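Local coordinates for protein kynurenine formamidase (Bacillus anthracis, PDB 4CZ1) that hydrolyses N-formyl-L-kynurenine to L-kynurenine and formate at a two-zinc active site, the second step of the kynurenine pathway of tryptophan degradation, at residues I17-G22 with I49-H54; S27-W32 with V42-M47; P58-N63 with D196-P201. All coordinates share one frame; numbering follows the deposited sequence.

Contact 1: residues I17-G22 with I49-H54; sequences IATWPG and IHTGTH. With ZN (zinc ion), chain F; VNJ (2-aminoacetophenone), chain G.
Thr51 gives up the most surface in this buried meeting of two loops, and its main partner is Ile17: the two CG2 methyls touch at 3.7 Å, the side chains slanting past each other. With chi1 at -57° the Thr51 OG1 lies beside the backbone N and bonds to Ser48 O, while CG2 is turned to Ile17; the Thr19 methyl runs alongside the hydroxyl. The longer arm of Ile17 ends over the glycine that follows, CD1 lying 3.8 Å from Gly52 CA. No direct hydrogen bond joins the loops. Instead a water donates to Ala18 O (2.6 Å) and accepts from Gly52 N (2.8 Å), pairing two backbone groups that do not reach each other.

At the other end the loops form a wall of the substrate pocket. Trp20 lays one indole face on 2-aminoacetophenone, with CH2 3.3 Å from CAE, while His50 O sits in the plane of the indole at its edge. The ligand oxygen OAI lies over one face of the His50 imidazole, and Ile49 CG2 over the opposite face. His50 ND1 (2.3 Å) and His54 NE2 (2.4 Å) bind the zinc ion together with two waters, Asp56 and Glu173. Each histidine uses its other nitrogen in a second-shell bond: His54 ND1 donates almost straight to Gly52 O (168°), and His50 NE2 pairs with Asp198. These bonds fix how the rings are turned and are consistent with each metal-binding nitrogen offering its lone pair to zinc.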
loop_
_atom_site.group_PDB
_atom_site.type_symbol
_atom_site.label_atom_id
_atom_site.label_comp_id
_atom_site.label_asym_id
_atom_site.label_seq_id
_atom_site.Cartn_x
_atom_site.Cartn_y
_atom_site.Cartn_z
ATOM N N ILE A 17 2.559 2.565 17.878
ATOM C CA ILE A 17 3.520 3.254 17.010
ATOM C C ILE A 17 3.681 4.732 17.375
ATOM O O ILE A 17 2.738 5.390 17.812
ATOM C CB ILE A 17 3.164 3.129 15.514
ATOM C CG1 ILE A 17 4.374 3.572 14.651
ATOM C CG2 ILE A 17 1.972 3.940 15.116
ATOM C CD1 ILE A 17 4.580 2.815 13.384
ATOM N N ALA A 18 4.886 5.275 17.205
ATOM C CA ALA A 18 5.118 6.708 17.463
ATOM C C ALA A 18 4.591 7.531 16.323
ATOM O O ALA A 18 4.515 7.071 15.203
ATOM C CB ALA A 18 6.598 6.971 17.631
ATOM N N THR A 19 4.302 8.785 16.607
ATOM C CA THR A 19 3.983 9.778 15.603
ATOM C C THR A 19 4.854 11.028 15.834
ATOM O O THR A 19 5.565 11.103 16.800
ATOM C CB THR A 19 2.488 10.178 15.645
ATOM O OG1 THR A 19 2.157 10.642 16.954
ATOM C CG2 THR A 19 1.612 8.985 15.362
ATOM N N TRP A 20 4.820 11.970 14.902
ATOM C CA TRP A 20 5.392 13.317 15.082
ATOM C C TRP A 20 4.656 13.975 16.244
ATOM O O TRP A 20 3.442 13.791 16.373
ATOM C CB TRP A 20 5.163 14.188 13.823
ATOM C CG TRP A 20 6.247 13.965 12.777
ATOM C CD1 TRP A 20 6.293 12.968 11.854
ATOM C CD2 TRP A 20 7.422 14.745 12.605
ATOM N NE1 TRP A 20 7.440 13.093 11.101
ATOM C CE2 TRP A 20 8.147 14.185 11.558
ATOM C CE3 TRP A 20 7.924 15.870 13.252
ATOM C CZ2 TRP A 20 9.375 14.678 11.162
ATOM C CZ3 TRP A 20 9.125 16.407 12.817
ATOM C CH2 TRP A 20 9.835 15.806 11.799
ATOM N N PRO A 21 5.378 14.743 17.087
ATOM C CA PRO A 21 4.776 15.398 18.267
ATOM C C PRO A 21 3.525 16.213 17.968
ATOM O O PRO A 21 3.475 17.033 17.041
ATOM C CB PRO A 21 5.919 16.306 18.790
ATOM C CG PRO A 21 7.161 15.751 18.224
ATOM C CD PRO A 21 6.818 14.970 16.988
ATOM N N GLY A 22 2.464 15.958 18.715
ATOM C CA GLY A 22 1.202 16.671 18.505
ATOM C C GLY A 22 0.387 16.205 17.314
ATOM O O GLY A 22 -0.730 16.697 17.113
ATOM N N ILE A 49 -0.879 10.654 7.890
ATOM C CA ILE A 49 -0.163 10.261 6.691
ATOM C C ILE A 49 1.274 9.925 7.001
ATOM O O ILE A 49 1.772 8.928 6.463
ATOM C CB ILE A 49 -0.160 11.404 5.662
ATOM C CG1 ILE A 49 -1.576 11.653 5.127
ATOM C CG2 ILE A 49 0.812 11.103 4.529
ATOM C CD1 ILE A 49 -2.152 10.488 4.381
ATOM N N HIS A 50 1.926 10.714 7.886
ATOM C CA HIS A 50 3.337 10.523 8.055
ATOM C C HIS A 50 3.644 9.590 9.224
ATOM O O HIS A 50 4.515 9.871 10.069
ATOM C CB HIS A 50 4.061 11.894 8.144
ATOM C CG HIS A 50 3.795 12.788 6.956
ATOM N ND1 HIS A 50 4.636 12.857 5.856
ATOM C CD2 HIS A 50 2.733 13.565 6.638
ATOM C CE1 HIS A 50 4.143 13.679 4.950
ATOM N NE2 HIS A 50 2.984 14.105 5.391
ATOM N N THR A 51 3.007 8.427 9.244
ATOM C CA THR A 51 3.205 7.481 10.318
ATOM C C THR A 51 3.794 6.214 9.735
ATOM O O THR A 51 3.299 5.752 8.741
ATOM C CB THR A 51 1.846 7.097 10.941
ATOM O OG1 THR A 51 1.222 8.288 11.363
ATOM C CG2 THR A 51 1.996 6.154 12.199
ATOM N N GLY A 52 4.718 5.596 10.458
ATOM C CA GLY A 52 5.338 4.383 9.960
ATOM C C GLY A 52 6.013 4.588 8.639
ATOM O O GLY A 52 6.377 5.711 8.317
ATOM N N THR A 53 6.167 3.503 7.876
ATOM C CA THR A 53 6.772 3.575 6.549
ATOM C C THR A 53 5.843 4.302 5.524
ATOM O O THR A 53 4.689 3.893 5.311
ATOM C CB THR A 53 7.149 2.153 6.092
ATOM O OG1 THR A 53 7.906 1.510 7.131
ATOM C CG2 THR A 53 7.985 2.199 4.856
ATOM N N HIS A 54 6.340 5.349 4.883
ATOM C CA HIS A 54 5.485 6.165 4.074
ATOM C C HIS A 54 6.259 7.004 3.144
ATOM O O HIS A 54 7.447 7.120 3.247
ATOM C CB HIS A 54 4.612 7.124 4.912
ATOM C CG HIS A 54 5.389 8.196 5.605
ATOM N ND1 HIS A 54 6.182 7.918 6.709
ATOM C CD2 HIS A 54 5.583 9.492 5.311
ATOM C CE1 HIS A 54 6.882 8.980 7.024
ATOM N NE2 HIS A 54 6.441 9.975 6.270
HETATM ZN ZN ZN F . 6.796 12.242 5.617
HETATM C CAH VNJ G . 4.116 15.571 10.893
HETATM C CAG VNJ G . 5.024 15.951 9.716
HETATM O OAI VNJ G . 4.849 15.405 8.626
HETATM C CAA VNJ G . 6.055 16.892 9.968
HETATM C CAB VNJ G . 5.834 17.954 10.872
HETATM C CAC VNJ G . 6.839 18.888 11.151
HETATM C CAD VNJ G . 8.093 18.759 10.524
HETATM C CAE VNJ G . 8.335 17.714 9.626
HETATM C CAF VNJ G . 7.321 16.779 9.351
HETATM N NAJ VNJ G . 7.544 15.757 8.485
HETATM O O HOH W 1 5.647 6.648 12.877
HETATM O O HOH W 2 7.632 12.120 7.782
HETATM O O HOH W 3 7.739 14.414 6.367
#

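Contact 2: residues S27-W32 with V42-M47; sequences SYEVLW and VGKLTM
A two-stranded antiparallel beta ribbon joins residues 27-32 to 42-47, with a classic beta bulge at Leu31 and Trp32; the axes of 27-30 and 42-47 approach to 4.7 Å at 165°. Ser27 with Thr46 and Glu29 with Lys44 are hydrogen-bonded pairs, each closed by two N-H...O bonds, while Tyr28 with Leu45 and Val30 with Gly43 are non-hydrogen-bonded pairs. Beyond Val30 the register slips by one residue. Leu31 and Trp32 then both face Val42, whose O accepts from Leu31 N at 2.8 Å and weakly from Trp32 N at 3.4 Å. Val42 N answers with a nearly straight bond to Trp32 O (2.8 Å, 175°).

The chain turns a corner at Leu31, and its side chain slants across the methylene chain of Lys44, with CG 4.0 Å from Lys44 CB. Lys44 is extended, and its NZ stays 4.6 Å from Glu29 OE2, beyond a salt bridge. On the face carrying Ser27, Glu29, Lys44 and Thr46, one water sits 2.6 Å from Ser27 OG and also approaches Glu29 OE2, Lys44 O and Thr46 OG1; it cannot donate to every acceptor around it. Residues 45-47 pair with a strand of the second subunit, so the sheet runs on across the dimer interface. The other face bears Tyr28, Val30 and Leu45. Tyr28 CG is anti to the backbone N (chi1 176°), and the ring reaches obliquely over the facing strand until OH, also close to Asp198 OD1 of the second subunit, lies 3.6 Å from Gly43 CA, where no side chain stands in its way.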
loop_
_atom_site.group_PDB
_atom_site.type_symbol
_atom_site.label_atom_id
_atom_site.label_comp_id
_atom_site.label_asym_id
_atom_site.label_seq_id
_atom_site.Cartn_x
_atom_site.Cartn_y
_atom_site.Cartn_z
ATOM N N SER A 27 -4.702 5.128 15.261
ATOM C CA SER A 27 -5.773 4.376 15.886
ATOM C C SER A 27 -6.448 3.370 14.947
ATOM O O SER A 27 -6.921 3.749 13.847
ATOM C CB SER A 27 -6.808 5.406 16.450
ATOM O OG SER A 27 -7.868 4.754 17.006
ATOM N N TYR A 28 -6.369 2.087 15.308
ATOM C CA TYR A 28 -7.233 1.059 14.700
ATOM C C TYR A 28 -8.174 0.552 15.782
ATOM O O TYR A 28 -7.733 0.222 16.866
ATOM C CB TYR A 28 -6.517 -0.144 14.086
ATOM C CG TYR A 28 -7.549 -1.167 13.598
ATOM C CD1 TYR A 28 -8.209 -0.979 12.402
ATOM C CD2 TYR A 28 -7.961 -2.224 14.415
ATOM C CE1 TYR A 28 -9.202 -1.825 11.982
ATOM C CE2 TYR A 28 -8.931 -3.092 13.997
ATOM C CZ TYR A 28 -9.549 -2.891 12.790
ATOM O OH TYR A 28 -10.540 -3.737 12.390
ATOM N N GLU A 29 -9.480 0.641 15.530
ATOM C CA GLU A 29 -10.459 0.261 16.553
ATOM C C GLU A 29 -11.695 -0.398 15.932
ATOM O O GLU A 29 -12.066 -0.086 14.787
ATOM C CB GLU A 29 -10.896 1.458 17.448
ATOM C CG GLU A 29 -11.959 2.358 16.833
ATOM C CD GLU A 29 -12.076 3.719 17.504
ATOM O OE1 GLU A 29 -12.426 3.756 18.709
ATOM O OE2 GLU A 29 -11.874 4.763 16.826
ATOM N N VAL A 30 -12.231 -1.388 16.624
ATOM C CA VAL A 30 -13.442 -2.128 16.149
ATOM C C VAL A 30 -14.652 -1.367 16.667
ATOM O O VAL A 30 -14.842 -1.268 17.846
ATOM C CB VAL A 30 -13.472 -3.550 16.700
ATOM C CG1 VAL A 30 -14.722 -4.253 16.211
ATOM C CG2 VAL A 30 -12.245 -4.345 16.249
ATOM N N LEU A 31 -15.380 -0.710 15.778
ATOM C CA LEU A 31 -16.527 0.098 16.198
ATOM C C LEU A 31 -17.702 -0.777 16.575
ATOM O O LEU A 31 -18.370 -0.583 17.577
ATOM C CB LEU A 31 -17.024 0.946 15.042
ATOM C CG LEU A 31 -16.140 2.000 14.498
ATOM C CD1 LEU A 31 -16.826 2.655 13.315
ATOM C CD2 LEU A 31 -15.827 3.014 15.590
ATOM N N TRP A 32 -17.962 -1.719 15.697
ATOM C CA TRP A 32 -19.069 -2.642 15.820
ATOM C C TRP A 32 -18.514 -4.108 15.629
ATOM O O TRP A 32 -17.992 -4.467 14.584
ATOM C CB TRP A 32 -20.034 -2.145 14.749
ATOM C CG TRP A 32 -21.444 -2.478 14.964
ATOM C CD1 TRP A 32 -22.288 -3.079 14.062
ATOM C CD2 TRP A 32 -22.187 -2.303 16.185
ATOM N NE1 TRP A 32 -23.525 -3.275 14.670
ATOM C CE2 TRP A 32 -23.481 -2.793 15.958
ATOM C CE3 TRP A 32 -21.890 -1.723 17.430
ATOM C CZ2 TRP A 32 -24.481 -2.742 16.940
ATOM C CZ3 TRP A 32 -22.883 -1.665 18.419
ATOM C CH2 TRP A 32 -24.154 -2.169 18.177
ATOM N N VAL A 42 -16.468 -4.503 12.230
ATOM C CA VAL A 42 -16.369 -3.281 11.453
ATOM C C VAL A 42 -15.373 -2.341 12.129
ATOM O O VAL A 42 -15.515 -1.951 13.291
ATOM C CB VAL A 42 -17.729 -2.617 11.258
ATOM C CG1 VAL A 42 -17.580 -1.289 10.539
ATOM C CG2 VAL A 42 -18.636 -3.537 10.444
ATOM N N GLY A 43 -14.389 -1.927 11.339
ATOM C CA GLY A 43 -13.214 -1.325 11.866
ATOM C C GLY A 43 -13.100 0.094 11.353
ATOM O O GLY A 43 -13.638 0.464 10.265
ATOM N N LYS A 44 -12.342 0.860 12.133
ATOM C CA LYS A 44 -12.003 2.207 11.751
ATOM C C LYS A 44 -10.552 2.559 11.992
ATOM O O LYS A 44 -9.974 2.297 13.043
ATOM C CB LYS A 44 -12.835 3.124 12.518
ATOM C CG LYS A 44 -12.765 4.571 12.081
ATOM C CD LYS A 44 -13.675 5.336 12.986
ATOM C CE LYS A 44 -13.319 6.782 13.117
ATOM N NZ LYS A 44 -14.299 7.426 14.027
ATOM N N LEU A 45 -9.994 3.185 10.944
ATOM C CA LEU A 45 -8.614 3.536 10.872
ATOM C C LEU A 45 -8.474 5.024 10.870
ATOM O O LEU A 45 -9.074 5.737 10.050
ATOM C CB LEU A 45 -8.006 2.952 9.597
ATOM C CG LEU A 45 -6.531 3.276 9.320
ATOM C CD1 LEU A 45 -5.683 2.729 10.451
ATOM C CD2 LEU A 45 -6.186 2.612 7.970
ATOM N N THR A 46 -7.690 5.476 11.829
ATOM C CA THR A 46 -7.422 6.870 11.985
ATOM C C THR A 46 -5.915 6.978 12.091
ATOM O O THR A 46 -5.278 6.296 12.896
ATOM C CB THR A 46 -8.152 7.494 13.227
ATOM O OG1 THR A 46 -9.559 7.282 13.098
ATOM C CG2 THR A 46 -7.945 9.045 13.325
ATOM N N MET A 47 -5.353 7.886 11.271
ATOM C CA MET A 47 -3.891 8.136 11.331
ATOM C C MET A 47 -3.485 9.415 10.616
ATOM O O MET A 47 -4.181 9.920 9.688
ATOM C CB MET A 47 -3.128 6.955 10.729
ATOM C CG MET A 47 -3.377 6.696 9.222
ATOM S SD MET A 47 -2.667 5.133 8.568
ATOM C CE MET A 47 -0.917 5.416 8.819
HETATM O O HOH W 4 -9.450 4.669 14.954
#

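Contact 3: residues P58-N63 with D196-P201; sequences PFHFDN and DADGSP. With VNJ (2-aminoacetophenone), chain G.
The imidazole of His60 and the phenyl ring of Phe59 both converge on Asp198, and each meets it obliquely. At the edge of the His60 ring, in its plane, lies the amino nitrogen NAJ of 2-aminoacetophenone, 3.4 Å from NE2, and the ligand oxygen OAI comes within 3.2 Å of CE1. The His50 ring stacks against the same imidazole. The phenyl ring has Asn63 O at its edge, in plane, and makes a cation-pi contact with Lys67.

Toward Asp198 the contact is made by the CB methylenes of His60 and Asp198, a ring CH of Phe59 and the Asp198 carbonyl. His60 CB rests 3.3 Å from Asp198 O, and Phe59 CD2 touches Asp198 CB at 3.9 Å, with the phenyl and carboxylate planes 69° apart. No hydrogen bond crosses: His60 ND1 and Asp198 OD2 stay 3.8 Å apart. Asp198 CG sits between the backbone N and the carbonyl carbon (chi1 57°), placing the carboxylate beside the imidazole, planes 39° apart.

Asp198 is gripped from both sides of the interface: OD2 by His50 NE2 of its own chain, OD1 by Tyr28 OH of the second subunit. The backbone O of Asn41 of that subunit is hydrogen-bonded to His60 ND1. His60, inferred to be the proton donor/acceptor, is thus positioned beside the ligand by both subunits. The 58-63 turn follows strand 54-56. Strand 199-201, outermost in the mixed sheet within this chain, runs antiparallel beside 54-56; backbone bonds tie Ser200 to Ile55 of that strand and Asp198 to Ala57, just before the turn.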
loop_
_atom_site.group_PDB
_atom_site.type_symbol
_atom_site.label_atom_id
_atom_site.label_comp_id
_atom_site.label_asym_id
_atom_site.label_seq_id
_atom_site.Cartn_x
_atom_site.Cartn_y
_atom_site.Cartn_z
ATOM N N PRO A 58 5.072 16.249 -2.959
ATOM C CA PRO A 58 5.571 17.643 -2.887
ATOM C C PRO A 58 4.618 18.612 -2.206
ATOM O O PRO A 58 5.091 19.577 -1.573
ATOM C CB PRO A 58 5.715 18.034 -4.353
ATOM C CG PRO A 58 6.124 16.737 -4.999
ATOM C CD PRO A 58 5.296 15.678 -4.304
ATOM N N PHE A 59 3.321 18.345 -2.259
ATOM C CA PHE A 59 2.362 19.146 -1.511
ATOM C C PHE A 59 2.633 19.267 -0.022
ATOM O O PHE A 59 2.181 20.217 0.637
ATOM C CB PHE A 59 0.963 18.553 -1.644
ATOM C CG PHE A 59 -0.119 19.352 -0.919
ATOM C CD1 PHE A 59 -0.309 20.679 -1.208
ATOM C CD2 PHE A 59 -0.992 18.732 -0.059
ATOM C CE1 PHE A 59 -1.343 21.410 -0.631
ATOM C CE2 PHE A 59 -2.052 19.444 0.530
ATOM C CZ PHE A 59 -2.206 20.797 0.256
ATOM N N HIS A 60 3.245 18.255 0.552
ATOM C CA HIS A 60 3.532 18.230 1.992
ATOM C C HIS A 60 4.330 19.469 2.396
ATOM O O HIS A 60 4.072 20.022 3.444
ATOM C CB HIS A 60 4.307 16.977 2.296
ATOM C CG HIS A 60 4.872 16.903 3.674
ATOM N ND1 HIS A 60 4.109 17.138 4.795
ATOM C CD2 HIS A 60 6.084 16.516 4.120
ATOM C CE1 HIS A 60 4.846 16.941 5.871
ATOM N NE2 HIS A 60 6.041 16.549 5.490
ATOM N N PHE A 61 5.276 19.906 1.567
ATOM C CA PHE A 61 6.152 21.058 1.867
ATOM C C PHE A 61 6.065 22.195 0.833
ATOM O O PHE A 61 6.698 23.219 0.995
ATOM C CB PHE A 61 7.602 20.595 2.041
ATOM C CG PHE A 61 8.126 19.762 0.878
ATOM C CD1 PHE A 61 8.576 20.381 -0.300
ATOM C CD2 PHE A 61 8.115 18.378 0.950
ATOM C CE1 PHE A 61 8.957 19.632 -1.380
ATOM C CE2 PHE A 61 8.537 17.591 -0.128
ATOM C CZ PHE A 61 8.936 18.220 -1.297
ATOM N N ASP A 62 5.216 22.060 -0.178
ATOM C CA ASP A 62 5.029 23.109 -1.178
ATOM C C ASP A 62 3.577 23.216 -1.576
ATOM O O ASP A 62 2.984 22.250 -2.069
ATOM C CB ASP A 62 5.849 22.819 -2.417
ATOM C CG ASP A 62 5.717 23.924 -3.487
ATOM O OD1 ASP A 62 4.631 24.532 -3.668
ATOM O OD2 ASP A 62 6.710 24.213 -4.159
ATOM N N ASN A 63 2.980 24.384 -1.363
ATOM C CA ASN A 63 1.544 24.561 -1.580
ATOM C C ASN A 63 1.111 24.372 -3.003
ATOM O O ASN A 63 -0.035 24.003 -3.245
ATOM C CB ASN A 63 1.086 25.929 -1.098
ATOM C CG ASN A 63 0.821 25.960 0.391
ATOM O OD1 ASN A 63 0.510 24.944 0.997
ATOM N ND2 ASN A 63 0.920 27.140 0.989
ATOM N N ASP A 196 -5.986 13.738 -3.020
ATOM C CA ASP A 196 -5.708 15.079 -2.459
ATOM C C ASP A 196 -4.604 15.123 -1.394
ATOM O O ASP A 196 -4.392 16.160 -0.775
ATOM C CB ASP A 196 -7.027 15.685 -1.918
ATOM C CG ASP A 196 -8.161 15.660 -2.975
ATOM O OD1 ASP A 196 -7.977 16.200 -4.090
ATOM O OD2 ASP A 196 -9.269 15.127 -2.691
ATOM N N ALA A 197 -3.904 14.030 -1.169
ATOM C CA ALA A 197 -2.994 13.919 -0.016
ATOM C C ALA A 197 -1.523 14.352 -0.154
ATOM O O ALA A 197 -1.017 14.498 -1.230
ATOM C CB ALA A 197 -3.041 12.529 0.554
ATOM N N ASP A 198 -0.923 14.628 0.994
ATOM C CA ASP A 198 0.422 15.127 1.130
ATOM C C ASP A 198 1.461 13.993 1.289
ATOM O O ASP A 198 2.663 14.242 1.403
ATOM C CB ASP A 198 0.465 16.048 2.340
ATOM C CG ASP A 198 0.002 15.354 3.646
ATOM O OD1 ASP A 198 -1.211 14.980 3.779
ATOM O OD2 ASP A 198 0.842 15.203 4.555
ATOM N N GLY A 199 1.017 12.740 1.155
ATOM C CA GLY A 199 1.850 11.602 1.306
ATOM C C GLY A 199 0.989 10.361 1.404
ATOM O O GLY A 199 -0.207 10.460 1.304
ATOM N N SER A 200 1.586 9.182 1.575
ATOM C CA SER A 200 0.814 7.980 1.827
ATOM C C SER A 200 1.611 6.945 2.564
ATOM O O SER A 200 2.787 6.749 2.264
ATOM C CB SER A 200 0.390 7.388 0.486
ATOM O OG SER A 200 -0.124 6.069 0.701
ATOM N N PRO A 201 1.011 6.229 3.498
ATOM C CA PRO A 201 1.736 5.080 3.986
ATOM C C PRO A 201 1.803 4.037 2.871
ATOM O O PRO A 201 1.060 4.138 1.910
ATOM C CB PRO A 201 0.893 4.581 5.139
ATOM C CG PRO A 201 -0.459 5.079 4.873
ATOM C CD PRO A 201 -0.266 6.418 4.229
HETATM C CAH VNJ G . 4.116 15.571 10.893
HETATM C CAG VNJ G . 5.024 15.951 9.716
HETATM O OAI VNJ G . 4.849 15.405 8.626
HETATM C CAA VNJ G . 6.055 16.892 9.968
HETATM C CAB VNJ G . 5.834 17.954 10.872
HETATM C CAC VNJ G . 6.839 18.888 11.151
HETATM C CAD VNJ G . 8.093 18.759 10.524
HETATM C CAE VNJ G . 8.335 17.714 9.626
HETATM C CAF VNJ G . 7.321 16.779 9.351
HETATM N NAJ VNJ G . 7.544 15.757 8.485
#

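How the contacts relate
From the N terminus the chain passes through the loop at 17-22, then runs out along strand 27-32, through the short helix 34-37, and back along 42-48 to the zinc-binding loop. Contact 2 closes this excursion and contact 1 the wider loop around it, so contact 2 lies wholly within contact 1. Contact 3 comes later in series, joining the turn after strand 54-56 to residues 196-201 across more than 130 residues, most of the central sheet among them. Contacts 1 and 3 meet at the ligand and directly, through His50 with Asp198 and His60. Within one chain contact 2 touches contact 3 where Met47 packs on Pro201; across the dimer its Tyr28 reaches Asp198 of the second subunit.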